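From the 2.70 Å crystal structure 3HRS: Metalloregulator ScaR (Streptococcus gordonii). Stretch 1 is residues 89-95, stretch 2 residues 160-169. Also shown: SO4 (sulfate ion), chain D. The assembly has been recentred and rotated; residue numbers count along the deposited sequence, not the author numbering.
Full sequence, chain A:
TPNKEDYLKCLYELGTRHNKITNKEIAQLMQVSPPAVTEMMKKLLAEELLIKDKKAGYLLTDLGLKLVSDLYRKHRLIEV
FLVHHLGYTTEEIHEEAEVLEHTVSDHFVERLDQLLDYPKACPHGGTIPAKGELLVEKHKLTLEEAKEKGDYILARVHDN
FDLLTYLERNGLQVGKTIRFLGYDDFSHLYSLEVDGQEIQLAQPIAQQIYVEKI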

# COMPACT_ATOMS: atom_id res chain seq x y z
N THR A 89 5.84 -9.13 -11.22
CA THR A 89 6.32 -10.48 -11.51
C THR A 89 6.45 -11.23 -10.22
O THR A 89 6.64 -10.65 -9.15
N THR A 90 6.39 -12.54 -10.33
CA THR A 90 6.59 -13.42 -9.21
C THR A 90 7.68 -12.95 -8.25
O THR A 90 7.47 -12.91 -7.02
N GLU A 91 8.83 -12.60 -8.80
CA GLU A 91 9.93 -12.12 -7.97
C GLU A 91 9.58 -10.80 -7.28
O GLU A 91 9.78 -10.64 -6.08
N GLU A 92 9.04 -9.87 -8.05
CA GLU A 92 8.63 -8.59 -7.49
C GLU A 92 7.66 -8.81 -6.34
O GLU A 92 7.79 -8.21 -5.26
N ILE A 93 6.68 -9.67 -6.56
CA ILE A 93 5.67 -9.93 -5.54
C ILE A 93 6.30 -10.50 -4.28
O ILE A 93 5.96 -10.10 -3.18
N HIS A 94 7.23 -11.42 -4.47
CA HIS A 94 8.01 -11.97 -3.37
C HIS A 94 8.79 -10.93 -2.56
O HIS A 94 9.02 -11.10 -1.37
N GLU A 95 9.22 -9.86 -3.21
CA GLU A 95 10.01 -8.85 -2.54
C GLU A 95 9.15 -7.80 -1.84
O GLU A 95 9.61 -7.15 -0.92
N ASN A 160 3.63 -20.27 -2.27
CA ASN A 160 5.07 -20.48 -2.09
C ASN A 160 6.05 -20.05 -3.24
O ASN A 160 6.03 -20.60 -4.36
N PHE A 161 6.93 -19.09 -2.93
CA PHE A 161 7.83 -18.52 -3.93
C PHE A 161 8.78 -19.54 -4.54
O PHE A 161 9.22 -19.40 -5.70
N ASP A 162 9.13 -20.55 -3.75
CA ASP A 162 10.03 -21.56 -4.26
C ASP A 162 9.25 -22.50 -5.15
O ASP A 162 9.73 -22.93 -6.21
N LEU A 163 8.02 -22.80 -4.75
CA LEU A 163 7.16 -23.64 -5.56
C LEU A 163 6.88 -22.96 -6.88
O LEU A 163 7.01 -23.59 -7.93
N LEU A 164 6.50 -21.68 -6.84
CA LEU A 164 6.19 -20.98 -8.08
C LEU A 164 7.39 -21.07 -9.01
O LEU A 164 7.26 -21.42 -10.19
N THR A 165 8.57 -20.75 -8.47
CA THR A 165 9.80 -20.75 -9.26
C THR A 165 10.01 -22.13 -9.91
O THR A 165 10.34 -22.23 -11.09
N TYR A 166 9.79 -23.17 -9.13
CA TYR A 166 9.85 -24.54 -9.64
C TYR A 166 8.86 -24.77 -10.77
O TYR A 166 9.16 -25.46 -11.74
N LEU A 167 7.67 -24.21 -10.64
CA LEU A 167 6.62 -24.44 -11.63
C LEU A 167 6.88 -23.68 -12.93
O LEU A 167 6.71 -24.24 -14.01
N GLU A 168 7.28 -22.40 -12.83
CA GLU A 168 7.58 -21.60 -14.03
C GLU A 168 8.77 -22.21 -14.73
O GLU A 168 8.87 -22.19 -15.95
N ARG A 169 9.66 -22.80 -13.94
CA ARG A 169 10.87 -23.45 -14.43
C ARG A 169 10.59 -24.82 -15.04
O ARG A 169 11.48 -25.45 -15.61

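Helices 90-95 and 161-168 run antiparallel, their axes 175° apart in direction and 10.7 Å apart at closest approach. That spacing leaves room for side chains between them, and the contact, 294 Å² in all, rests mainly on Thr90, His94 and Phe161, whose CA-to-CB bonds all point toward the opposing stretch.

The central feature is an aromatic pair. His94 (chi1 175°, t; chi2 65°) and Phe161 (chi1 171°, t; chi2 59°) have nearly matching rotamers on antiparallel backbones, and their rings lie face to face, with centroids 3.9 Å apart and planes inclined by only 11°. The stack extends to the His94 CB, which sits 4.0 Å from the Phe161 ring centroid and 21° off the ring normal, a CH-pi contact. His94 ND1 also approaches Phe161 CB to 3.5 Å.

One turn earlier, Thr90 adopts chi1 -72° (m), which turns CG2 to the Phe161 ring and OG1 to Glu168. Thr90 CG2 packs at the edge of the Phe161 ring, 3.8 Å from Phe161 CD1, and lies 4.2 Å from Leu164 CB. Thr90 OG1 is directed instead to Glu168, donating a hydrogen bond to Glu168 OE1 at 3.2 Å. Glu168 meets it with chi1 -81° (m) and an off-well chi2 of 140°. Glu91, pointing sideways, adds a grazing contact, with its CA 4.2 Å from Phe161 CE1.

Each helix is capped before its first turn. Thr89, chi1 67° (p), places OG1 3.1 Å from Glu92 N to accept its hydrogen bond, while Glu92 OE2 accepts from Thr89 N at 2.5 Å. Asn160 OD1 accepts only a weak bond from Asp162 N, at 3.5 Å. A sulfate, probably from the crystallisation liquor, lies nearby: its O2 accepts a weak bond from Phe161 N (3.1 Å, 131°) and sits near the plane of the His94 ring, 3.5 Å from His94 ND1.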

# COMPACT_ATOMS: atom_id res chain seq x y z
CB THR A 89 7.74 -10.50 -12.11
OG1 THR A 89 8.68 -10.04 -11.13
CG2 THR A 89 7.83 -9.64 -13.37
CB THR A 90 6.87 -14.82 -9.70
OG1 THR A 90 5.64 -15.36 -10.22
CG2 THR A 90 7.35 -15.69 -8.55
CB GLU A 91 11.21 -11.97 -8.79
CG GLU A 91 12.48 -12.05 -7.96
CD GLU A 91 13.73 -12.14 -8.82
OE1 GLU A 91 14.08 -11.13 -9.47
OE2 GLU A 91 14.37 -13.23 -8.85
CB GLU A 92 8.02 -7.70 -8.58
CG GLU A 92 9.04 -7.23 -9.62
CD GLU A 92 8.42 -6.69 -10.90
OE1 GLU A 92 9.12 -5.96 -11.63
OE2 GLU A 92 7.24 -7.01 -11.19
CB ILE A 93 4.59 -10.87 -6.06
CG1 ILE A 93 3.64 -10.09 -6.96
CG2 ILE A 93 3.83 -11.45 -4.90
CD1 ILE A 93 2.57 -10.92 -7.60
CB HIS A 94 8.98 -13.01 -3.91
CG HIS A 94 9.91 -13.56 -2.87
ND1 HIS A 94 9.46 -14.31 -1.80
CD2 HIS A 94 11.25 -13.46 -2.73
CE1 HIS A 94 10.49 -14.65 -1.05
NE2 HIS A 94 11.58 -14.15 -1.59
CB GLU A 95 10.96 -8.15 -3.54
CG GLU A 95 12.11 -9.05 -4.03
CD GLU A 95 12.65 -8.64 -5.40
OE1 GLU A 95 12.07 -7.73 -6.03
OE2 GLU A 95 13.65 -9.25 -5.85
CB ASN A 160 5.29 -21.94 -1.70
CG ASN A 160 6.70 -22.22 -1.23
OD1 ASN A 160 7.42 -21.31 -0.81
ND2 ASN A 160 7.11 -23.48 -1.31
CB PHE A 161 8.63 -17.35 -3.33
CG PHE A 161 9.73 -16.86 -4.23
CD1 PHE A 161 9.45 -16.38 -5.50
CD2 PHE A 161 11.05 -16.89 -3.82
CE1 PHE A 161 10.46 -15.94 -6.34
CE2 PHE A 161 12.06 -16.46 -4.65
CZ PHE A 161 11.77 -15.98 -5.92
CB ASP A 162 10.72 -22.30 -3.11
CG ASP A 162 11.96 -21.57 -2.62
OD1 ASP A 162 12.54 -22.00 -1.59
OD2 ASP A 162 12.36 -20.56 -3.26
CB LEU A 163 5.86 -23.94 -4.83
CG LEU A 163 4.86 -24.79 -5.58
CD1 LEU A 163 5.47 -26.14 -5.84
CD2 LEU A 163 3.57 -24.94 -4.78
CB LEU A 164 5.80 -19.53 -7.83
CG LEU A 164 4.32 -19.14 -7.70
CD1 LEU A 164 3.41 -20.30 -7.35
CD2 LEU A 164 4.16 -18.08 -6.65
CB THR A 165 11.03 -20.32 -8.41
OG1 THR A 165 10.98 -18.90 -8.19
CG2 THR A 165 12.31 -20.62 -9.13
CB TYR A 166 9.58 -25.53 -8.50
CG TYR A 166 9.39 -26.96 -8.95
CD1 TYR A 166 10.48 -27.76 -9.31
CD2 TYR A 166 8.12 -27.53 -9.01
CE1 TYR A 166 10.31 -29.07 -9.72
CE2 TYR A 166 7.94 -28.84 -9.41
CZ TYR A 166 9.03 -29.60 -9.77
OH TYR A 166 8.85 -30.90 -10.17
CB LEU A 167 5.26 -24.10 -11.05
CG LEU A 167 4.84 -25.13 -9.99
CD1 LEU A 167 3.76 -24.60 -9.05
CD2 LEU A 167 4.39 -26.39 -10.68
CB GLU A 168 7.86 -20.14 -13.67
CG GLU A 168 6.58 -19.29 -13.46
CD GLU A 168 6.66 -18.29 -12.29
OE1 GLU A 168 5.80 -18.37 -11.38
OE2 GLU A 168 7.56 -17.42 -12.28
CB ARG A 169 11.92 -23.52 -13.31
CG ARG A 169 12.66 -24.83 -13.13
CD ARG A 169 13.77 -24.70 -12.08
NE ARG A 169 14.98 -24.09 -12.64
CZ ARG A 169 15.37 -22.83 -12.43
NH1 ARG A 169 14.66 -22.03 -11.65
NH2 ARG A 169 16.48 -22.39 -13.00
S SO4 D . 6.91 -16.98 0.31
O1 SO4 D . 7.41 -15.86 1.10
O2 SO4 D . 6.85 -16.55 -1.09
O3 SO4 D . 7.81 -18.12 0.48
O4 SO4 D . 5.57 -17.35 0.74